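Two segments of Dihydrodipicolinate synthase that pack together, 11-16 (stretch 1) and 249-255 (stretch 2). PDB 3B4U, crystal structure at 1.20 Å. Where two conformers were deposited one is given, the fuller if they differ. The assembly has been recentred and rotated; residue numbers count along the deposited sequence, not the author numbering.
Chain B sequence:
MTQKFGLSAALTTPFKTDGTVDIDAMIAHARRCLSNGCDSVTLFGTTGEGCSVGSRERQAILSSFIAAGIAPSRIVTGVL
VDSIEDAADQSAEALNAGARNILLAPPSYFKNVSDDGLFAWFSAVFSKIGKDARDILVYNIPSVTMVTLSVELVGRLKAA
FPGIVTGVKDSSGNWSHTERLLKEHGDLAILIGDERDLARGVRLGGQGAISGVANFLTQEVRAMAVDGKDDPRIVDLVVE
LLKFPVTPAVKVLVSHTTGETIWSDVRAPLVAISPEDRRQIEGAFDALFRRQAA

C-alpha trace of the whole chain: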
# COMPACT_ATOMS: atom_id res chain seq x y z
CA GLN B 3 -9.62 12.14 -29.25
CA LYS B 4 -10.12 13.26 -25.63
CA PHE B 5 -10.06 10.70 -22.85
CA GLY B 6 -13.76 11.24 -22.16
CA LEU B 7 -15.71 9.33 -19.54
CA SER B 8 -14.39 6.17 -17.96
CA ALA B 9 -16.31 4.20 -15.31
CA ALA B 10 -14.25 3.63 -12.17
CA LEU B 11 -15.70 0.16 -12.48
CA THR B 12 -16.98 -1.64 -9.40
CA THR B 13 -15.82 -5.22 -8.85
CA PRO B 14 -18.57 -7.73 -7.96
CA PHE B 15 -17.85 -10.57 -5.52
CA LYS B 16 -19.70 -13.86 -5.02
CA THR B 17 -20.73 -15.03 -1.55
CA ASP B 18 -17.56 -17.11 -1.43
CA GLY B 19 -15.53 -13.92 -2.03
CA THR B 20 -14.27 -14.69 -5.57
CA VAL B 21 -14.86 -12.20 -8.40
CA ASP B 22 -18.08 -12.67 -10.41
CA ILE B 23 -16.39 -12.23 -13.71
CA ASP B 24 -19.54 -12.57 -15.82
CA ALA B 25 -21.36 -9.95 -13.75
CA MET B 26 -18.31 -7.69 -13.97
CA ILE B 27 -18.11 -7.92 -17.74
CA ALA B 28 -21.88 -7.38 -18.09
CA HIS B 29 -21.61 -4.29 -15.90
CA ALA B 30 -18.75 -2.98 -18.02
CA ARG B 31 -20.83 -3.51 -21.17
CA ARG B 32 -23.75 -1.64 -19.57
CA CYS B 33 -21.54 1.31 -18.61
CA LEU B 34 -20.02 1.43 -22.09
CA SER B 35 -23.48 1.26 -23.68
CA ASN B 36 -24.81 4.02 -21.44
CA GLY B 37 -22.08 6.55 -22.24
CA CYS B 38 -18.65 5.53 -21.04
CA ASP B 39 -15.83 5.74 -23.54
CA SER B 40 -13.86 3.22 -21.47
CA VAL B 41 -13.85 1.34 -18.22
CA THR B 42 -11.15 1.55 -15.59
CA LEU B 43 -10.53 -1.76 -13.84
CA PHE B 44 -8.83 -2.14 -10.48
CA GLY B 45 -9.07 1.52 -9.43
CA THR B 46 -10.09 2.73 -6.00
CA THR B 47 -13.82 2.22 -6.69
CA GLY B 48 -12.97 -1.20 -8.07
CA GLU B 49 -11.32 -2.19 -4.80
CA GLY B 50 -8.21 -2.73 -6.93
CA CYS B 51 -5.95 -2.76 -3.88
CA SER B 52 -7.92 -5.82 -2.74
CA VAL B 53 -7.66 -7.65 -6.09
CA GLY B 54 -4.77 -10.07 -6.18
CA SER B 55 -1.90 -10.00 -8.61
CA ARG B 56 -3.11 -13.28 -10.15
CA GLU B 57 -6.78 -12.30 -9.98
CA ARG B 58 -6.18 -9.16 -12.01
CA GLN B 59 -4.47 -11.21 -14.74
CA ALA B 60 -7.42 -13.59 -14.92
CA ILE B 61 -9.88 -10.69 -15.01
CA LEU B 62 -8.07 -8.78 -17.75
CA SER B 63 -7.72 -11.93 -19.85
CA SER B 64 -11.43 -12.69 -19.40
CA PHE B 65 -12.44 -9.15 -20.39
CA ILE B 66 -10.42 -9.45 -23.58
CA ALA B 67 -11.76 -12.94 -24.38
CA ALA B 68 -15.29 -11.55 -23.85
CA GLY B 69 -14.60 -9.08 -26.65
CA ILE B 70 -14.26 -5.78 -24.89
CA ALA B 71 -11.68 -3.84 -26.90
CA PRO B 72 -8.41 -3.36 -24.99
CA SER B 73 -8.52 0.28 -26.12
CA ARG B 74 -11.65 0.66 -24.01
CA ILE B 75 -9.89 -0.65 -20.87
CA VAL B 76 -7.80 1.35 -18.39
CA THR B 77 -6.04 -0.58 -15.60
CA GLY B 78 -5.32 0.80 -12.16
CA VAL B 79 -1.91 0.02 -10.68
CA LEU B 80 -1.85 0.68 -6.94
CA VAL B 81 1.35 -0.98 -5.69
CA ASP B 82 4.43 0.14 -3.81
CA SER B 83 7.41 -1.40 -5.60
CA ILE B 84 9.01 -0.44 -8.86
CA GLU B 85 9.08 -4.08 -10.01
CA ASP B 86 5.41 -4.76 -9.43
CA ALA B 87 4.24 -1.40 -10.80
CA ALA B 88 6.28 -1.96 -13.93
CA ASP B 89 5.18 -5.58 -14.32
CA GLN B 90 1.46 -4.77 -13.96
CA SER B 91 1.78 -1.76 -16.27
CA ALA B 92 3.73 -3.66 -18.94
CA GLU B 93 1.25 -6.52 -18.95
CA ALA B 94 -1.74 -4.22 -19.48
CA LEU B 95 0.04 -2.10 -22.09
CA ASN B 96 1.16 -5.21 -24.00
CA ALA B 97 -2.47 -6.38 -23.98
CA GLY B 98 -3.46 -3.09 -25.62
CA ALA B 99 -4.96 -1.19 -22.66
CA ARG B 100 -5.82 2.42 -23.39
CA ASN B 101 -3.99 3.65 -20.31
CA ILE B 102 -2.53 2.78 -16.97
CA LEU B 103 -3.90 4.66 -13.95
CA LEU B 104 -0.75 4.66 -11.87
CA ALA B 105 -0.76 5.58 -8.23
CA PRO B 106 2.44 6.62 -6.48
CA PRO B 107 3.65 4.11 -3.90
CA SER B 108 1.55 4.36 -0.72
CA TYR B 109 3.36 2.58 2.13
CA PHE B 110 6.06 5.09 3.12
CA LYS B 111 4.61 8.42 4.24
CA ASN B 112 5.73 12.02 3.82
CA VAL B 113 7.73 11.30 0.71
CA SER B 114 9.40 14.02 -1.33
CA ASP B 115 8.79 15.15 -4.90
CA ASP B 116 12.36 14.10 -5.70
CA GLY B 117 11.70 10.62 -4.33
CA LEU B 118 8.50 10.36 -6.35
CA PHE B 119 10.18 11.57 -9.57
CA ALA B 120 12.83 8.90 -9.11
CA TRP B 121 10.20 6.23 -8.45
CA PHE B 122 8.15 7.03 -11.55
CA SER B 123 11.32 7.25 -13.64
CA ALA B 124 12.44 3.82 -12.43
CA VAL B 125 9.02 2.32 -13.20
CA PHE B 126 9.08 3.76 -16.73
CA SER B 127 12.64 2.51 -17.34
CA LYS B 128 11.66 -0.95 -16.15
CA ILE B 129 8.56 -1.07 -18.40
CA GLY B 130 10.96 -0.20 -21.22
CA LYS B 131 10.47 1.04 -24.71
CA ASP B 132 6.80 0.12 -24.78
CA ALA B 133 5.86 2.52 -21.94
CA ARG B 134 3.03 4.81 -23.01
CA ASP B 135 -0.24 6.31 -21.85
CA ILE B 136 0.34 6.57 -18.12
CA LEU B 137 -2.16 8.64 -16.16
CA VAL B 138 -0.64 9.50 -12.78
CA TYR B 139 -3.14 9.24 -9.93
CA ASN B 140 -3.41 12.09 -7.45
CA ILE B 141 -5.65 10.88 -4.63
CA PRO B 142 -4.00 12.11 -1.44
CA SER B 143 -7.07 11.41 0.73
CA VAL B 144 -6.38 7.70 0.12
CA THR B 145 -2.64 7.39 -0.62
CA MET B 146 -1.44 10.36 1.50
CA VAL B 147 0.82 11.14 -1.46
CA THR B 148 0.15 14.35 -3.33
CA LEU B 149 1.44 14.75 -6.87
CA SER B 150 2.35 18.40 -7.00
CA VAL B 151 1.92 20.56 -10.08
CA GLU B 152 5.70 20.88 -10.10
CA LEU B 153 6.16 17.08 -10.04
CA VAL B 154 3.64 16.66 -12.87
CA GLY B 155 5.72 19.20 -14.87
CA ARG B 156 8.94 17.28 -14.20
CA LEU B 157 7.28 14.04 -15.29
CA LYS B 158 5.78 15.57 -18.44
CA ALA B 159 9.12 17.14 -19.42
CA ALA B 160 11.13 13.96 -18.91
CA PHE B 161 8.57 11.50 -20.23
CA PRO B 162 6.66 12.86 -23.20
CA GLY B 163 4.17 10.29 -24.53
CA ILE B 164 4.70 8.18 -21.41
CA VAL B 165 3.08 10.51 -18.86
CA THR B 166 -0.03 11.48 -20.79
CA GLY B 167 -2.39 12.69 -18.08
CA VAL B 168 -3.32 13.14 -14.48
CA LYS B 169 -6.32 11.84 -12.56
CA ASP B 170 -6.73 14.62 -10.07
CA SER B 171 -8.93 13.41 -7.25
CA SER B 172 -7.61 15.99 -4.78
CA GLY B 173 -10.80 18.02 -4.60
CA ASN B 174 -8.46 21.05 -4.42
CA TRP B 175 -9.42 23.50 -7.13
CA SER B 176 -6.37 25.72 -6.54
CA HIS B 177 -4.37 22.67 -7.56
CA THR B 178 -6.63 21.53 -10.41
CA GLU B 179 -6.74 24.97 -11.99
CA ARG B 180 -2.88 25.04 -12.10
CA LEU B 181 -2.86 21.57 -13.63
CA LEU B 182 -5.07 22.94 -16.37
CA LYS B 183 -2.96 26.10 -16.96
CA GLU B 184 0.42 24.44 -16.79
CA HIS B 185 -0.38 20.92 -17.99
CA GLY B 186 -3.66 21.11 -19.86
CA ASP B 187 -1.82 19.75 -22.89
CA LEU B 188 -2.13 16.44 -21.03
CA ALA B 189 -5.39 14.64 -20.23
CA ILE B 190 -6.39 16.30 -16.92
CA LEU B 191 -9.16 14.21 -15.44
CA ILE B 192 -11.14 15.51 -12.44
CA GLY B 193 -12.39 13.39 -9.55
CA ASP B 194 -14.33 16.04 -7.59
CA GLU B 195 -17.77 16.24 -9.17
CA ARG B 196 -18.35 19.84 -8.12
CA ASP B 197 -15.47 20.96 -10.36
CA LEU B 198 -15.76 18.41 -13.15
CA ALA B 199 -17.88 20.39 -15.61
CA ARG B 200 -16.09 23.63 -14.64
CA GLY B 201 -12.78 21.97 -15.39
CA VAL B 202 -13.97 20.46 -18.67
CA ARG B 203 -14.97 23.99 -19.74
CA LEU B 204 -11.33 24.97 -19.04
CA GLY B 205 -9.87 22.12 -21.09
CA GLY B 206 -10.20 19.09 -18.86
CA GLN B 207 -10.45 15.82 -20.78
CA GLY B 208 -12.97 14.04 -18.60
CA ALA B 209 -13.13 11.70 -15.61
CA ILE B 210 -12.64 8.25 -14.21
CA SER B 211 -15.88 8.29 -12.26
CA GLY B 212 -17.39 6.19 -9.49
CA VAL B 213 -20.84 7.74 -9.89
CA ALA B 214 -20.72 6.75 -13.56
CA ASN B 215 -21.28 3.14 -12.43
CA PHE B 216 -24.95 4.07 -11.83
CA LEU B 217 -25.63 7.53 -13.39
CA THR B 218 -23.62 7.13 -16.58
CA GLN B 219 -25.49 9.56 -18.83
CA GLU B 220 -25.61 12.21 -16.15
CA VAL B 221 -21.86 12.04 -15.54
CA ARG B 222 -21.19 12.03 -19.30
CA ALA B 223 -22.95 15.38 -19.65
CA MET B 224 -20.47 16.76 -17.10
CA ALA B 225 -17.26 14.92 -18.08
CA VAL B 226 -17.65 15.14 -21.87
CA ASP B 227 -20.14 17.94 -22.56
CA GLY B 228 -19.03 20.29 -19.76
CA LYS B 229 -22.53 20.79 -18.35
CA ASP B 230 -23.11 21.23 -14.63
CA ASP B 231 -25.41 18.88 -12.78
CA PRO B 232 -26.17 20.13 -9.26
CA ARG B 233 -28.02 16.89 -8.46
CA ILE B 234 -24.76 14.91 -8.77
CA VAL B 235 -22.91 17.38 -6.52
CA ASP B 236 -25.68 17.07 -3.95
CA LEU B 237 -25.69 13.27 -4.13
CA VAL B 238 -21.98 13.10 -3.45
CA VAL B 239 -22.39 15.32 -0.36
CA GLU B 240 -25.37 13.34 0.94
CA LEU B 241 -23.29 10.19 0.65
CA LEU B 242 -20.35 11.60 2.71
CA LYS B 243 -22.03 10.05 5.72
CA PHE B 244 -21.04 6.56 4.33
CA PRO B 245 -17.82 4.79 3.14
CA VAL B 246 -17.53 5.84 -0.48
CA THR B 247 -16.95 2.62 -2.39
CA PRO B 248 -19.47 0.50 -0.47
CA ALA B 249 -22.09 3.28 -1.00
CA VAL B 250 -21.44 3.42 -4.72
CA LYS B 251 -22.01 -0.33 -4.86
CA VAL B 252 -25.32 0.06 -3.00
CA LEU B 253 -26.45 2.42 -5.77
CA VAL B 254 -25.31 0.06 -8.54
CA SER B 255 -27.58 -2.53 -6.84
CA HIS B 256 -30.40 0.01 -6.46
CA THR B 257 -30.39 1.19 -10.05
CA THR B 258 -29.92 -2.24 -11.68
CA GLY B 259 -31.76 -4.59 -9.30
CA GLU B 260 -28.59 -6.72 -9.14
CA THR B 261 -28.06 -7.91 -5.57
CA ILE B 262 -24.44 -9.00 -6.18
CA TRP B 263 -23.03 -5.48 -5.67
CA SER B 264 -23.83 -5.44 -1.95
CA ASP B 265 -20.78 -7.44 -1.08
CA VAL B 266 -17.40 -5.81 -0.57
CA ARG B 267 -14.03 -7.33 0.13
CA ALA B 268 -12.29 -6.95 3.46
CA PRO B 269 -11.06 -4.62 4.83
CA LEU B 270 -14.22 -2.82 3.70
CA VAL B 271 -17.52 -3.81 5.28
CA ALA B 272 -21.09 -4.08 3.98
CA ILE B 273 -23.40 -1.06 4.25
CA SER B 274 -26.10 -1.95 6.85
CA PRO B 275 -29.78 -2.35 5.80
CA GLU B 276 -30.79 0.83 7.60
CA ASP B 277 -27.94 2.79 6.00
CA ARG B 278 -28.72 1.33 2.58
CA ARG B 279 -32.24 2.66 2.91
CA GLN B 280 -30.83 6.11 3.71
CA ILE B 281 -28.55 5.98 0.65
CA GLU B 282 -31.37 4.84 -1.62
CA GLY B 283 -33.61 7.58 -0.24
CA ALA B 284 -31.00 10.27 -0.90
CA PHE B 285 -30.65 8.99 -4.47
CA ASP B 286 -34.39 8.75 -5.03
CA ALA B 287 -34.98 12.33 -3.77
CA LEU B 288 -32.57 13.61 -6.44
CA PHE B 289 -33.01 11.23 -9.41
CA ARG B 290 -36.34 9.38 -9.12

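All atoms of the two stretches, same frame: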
# COMPACT_ATOMS: atom_id res chain seq x y z
N LEU B 11 -14.76 1.27 -12.50
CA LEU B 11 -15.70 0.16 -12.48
C LEU B 11 -15.67 -0.55 -11.13
O LEU B 11 -14.62 -0.93 -10.63
CB LEU B 11 -15.35 -0.85 -13.59
CG LEU B 11 -16.50 -1.74 -14.01
CD1 LEU B 11 -17.49 -0.98 -14.88
CD2 LEU B 11 -15.97 -3.00 -14.70
N THR B 12 -16.85 -0.82 -10.59
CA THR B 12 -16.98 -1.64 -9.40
C THR B 12 -16.70 -3.11 -9.74
O THR B 12 -16.96 -3.59 -10.84
CB THR B 12 -18.40 -1.46 -8.82
OG1 THR B 12 -19.38 -1.52 -9.87
CG2 THR B 12 -18.53 -0.11 -8.12
N THR B 13 -16.20 -3.82 -8.73
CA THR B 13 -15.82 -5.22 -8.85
C THR B 13 -16.82 -6.03 -8.04
O THR B 13 -16.89 -5.85 -6.83
CB THR B 13 -14.41 -5.47 -8.33
OG1 THR B 13 -13.47 -4.65 -9.05
CG2 THR B 13 -14.01 -6.93 -8.48
N PRO B 14 -17.59 -6.94 -8.68
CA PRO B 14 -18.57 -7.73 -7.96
C PRO B 14 -17.95 -9.00 -7.41
O PRO B 14 -17.19 -9.67 -8.10
CB PRO B 14 -19.62 -8.05 -9.03
CG PRO B 14 -18.83 -8.14 -10.31
CD PRO B 14 -17.63 -7.20 -10.12
N PHE B 15 -18.32 -9.35 -6.18
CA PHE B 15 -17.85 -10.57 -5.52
C PHE B 15 -19.01 -11.51 -5.22
O PHE B 15 -20.07 -11.10 -4.79
CB PHE B 15 -17.14 -10.25 -4.20
CG PHE B 15 -16.04 -9.26 -4.37
CD1 PHE B 15 -14.86 -9.61 -5.02
CD2 PHE B 15 -16.18 -7.95 -3.90
CE1 PHE B 15 -13.83 -8.67 -5.21
CE2 PHE B 15 -15.17 -7.04 -4.09
CZ PHE B 15 -14.01 -7.40 -4.74
N LYS B 16 -18.76 -12.80 -5.44
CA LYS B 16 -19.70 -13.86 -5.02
C LYS B 16 -19.68 -14.03 -3.53
O LYS B 16 -18.82 -13.50 -2.85
CB LYS B 16 -19.30 -15.16 -5.67
CG LYS B 16 -19.32 -15.12 -7.17
CD LYS B 16 -19.07 -16.50 -7.76
CE LYS B 16 -18.88 -16.40 -9.24
NZ LYS B 16 -20.15 -16.01 -9.90
N ALA B 249 -20.88 2.54 -0.64
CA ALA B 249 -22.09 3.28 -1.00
C ALA B 249 -22.34 3.34 -2.50
O ALA B 249 -23.47 3.21 -2.95
CB ALA B 249 -22.07 4.68 -0.40
N VAL B 250 -21.29 3.50 -3.29
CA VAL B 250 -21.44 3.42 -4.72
C VAL B 250 -22.02 2.07 -5.14
O VAL B 250 -22.93 1.99 -5.96
CB VAL B 250 -20.06 3.65 -5.41
CG1 VAL B 250 -20.11 3.24 -6.87
CG2 VAL B 250 -19.67 5.11 -5.33
N LYS B 251 -21.50 1.00 -4.55
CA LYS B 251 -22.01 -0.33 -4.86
C LYS B 251 -23.49 -0.51 -4.49
O LYS B 251 -24.25 -1.12 -5.24
CB LYS B 251 -21.13 -1.39 -4.22
CG LYS B 251 -19.74 -1.51 -4.88
CD LYS B 251 -18.86 -2.58 -4.21
CE LYS B 251 -18.69 -3.78 -5.11
NZ LYS B 251 -17.82 -4.80 -4.48
N VAL B 252 -23.90 0.07 -3.37
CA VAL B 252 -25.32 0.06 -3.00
C VAL B 252 -26.17 0.68 -4.12
O VAL B 252 -27.21 0.18 -4.46
CB VAL B 252 -25.54 0.84 -1.66
CG1 VAL B 252 -27.01 1.18 -1.44
CG2 VAL B 252 -25.01 0.09 -0.46
N LEU B 253 -25.69 1.77 -4.72
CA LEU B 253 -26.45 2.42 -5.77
C LEU B 253 -26.37 1.71 -7.12
O LEU B 253 -27.32 1.76 -7.88
CB LEU B 253 -26.09 3.91 -5.85
CG LEU B 253 -26.60 4.68 -4.63
CD1 LEU B 253 -26.18 6.13 -4.70
CD2 LEU B 253 -28.14 4.62 -4.51
N VAL B 254 -25.30 0.97 -7.39
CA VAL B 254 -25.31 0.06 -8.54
C VAL B 254 -26.42 -0.97 -8.33
O VAL B 254 -27.23 -1.19 -9.23
CB VAL B 254 -23.96 -0.63 -8.77
CG1 VAL B 254 -24.09 -1.58 -9.95
CG2 VAL B 254 -22.90 0.43 -9.03
N SER B 255 -26.50 -1.57 -7.15
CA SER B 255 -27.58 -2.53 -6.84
C SER B 255 -28.95 -1.87 -6.99
O SER B 255 -29.86 -2.45 -7.57
CB SER B 255 -27.43 -3.08 -5.42
OG SER B 255 -26.44 -4.09 -5.38
O HOH W 1 -20.03 -7.36 -4.96

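An irregular segment, 11-16, lies against nearly two turns of a longer helix, 249-255, from a distant part of the same chain. Backbone hydrogen bonds such as Val-254 N to Val-250 O (2.9 Å) hold the helix together, and it meets the loop through side chains. The backbones come nearest at Thr-12 and Lys-251, whose CA atoms are 6.9 Å apart, and these two residues also contribute most of the modest 217 Å² buried.

Thr-12 points its CA-to-CB bond toward the helix. Its methyl CG2 lies 3.7 Å from Lys-251 CG and 3.9 Å from Val-250 CG1, ordinary van der Waals distances between aliphatic carbons. Its hydroxyl OG1 approaches Val-254 CG2 at 4.1 Å, a contact without a hydrogen bond; that polar atom is satisfied elsewhere in the structure. Threonine suits the site because it is compact and carries a methyl beside its hydroxyl. Val-250 and Val-254, one helical turn apart, both direct their CA-to-CB bonds toward the loop and offer it short, branched hydrocarbon surfaces.

Lys-251 works differently. Its CA-to-CB bond points sideways, but the long side chain carries its amino group to the loop. There Lys-251 NZ donates a hydrogen bond of 2.7 Å to Thr-13 O, a backbone carbonyl that needs no particular side chain to act as acceptor; Thr-13 turns its own CA-to-CB bond away. Lysine thus combines methylenes that pack against Thr-12 with a polar end that can be satisfied although the residue is buried. The same Lys-251 NZ sits 3.5 Å from Phe-15 CE2, approaching the ring obliquely. A water molecule adds a lesser link: it accepts a hydrogen bond from Phe-15 N at 2.9 Å and a weak one from Lys-251 NZ at 3.4 Å.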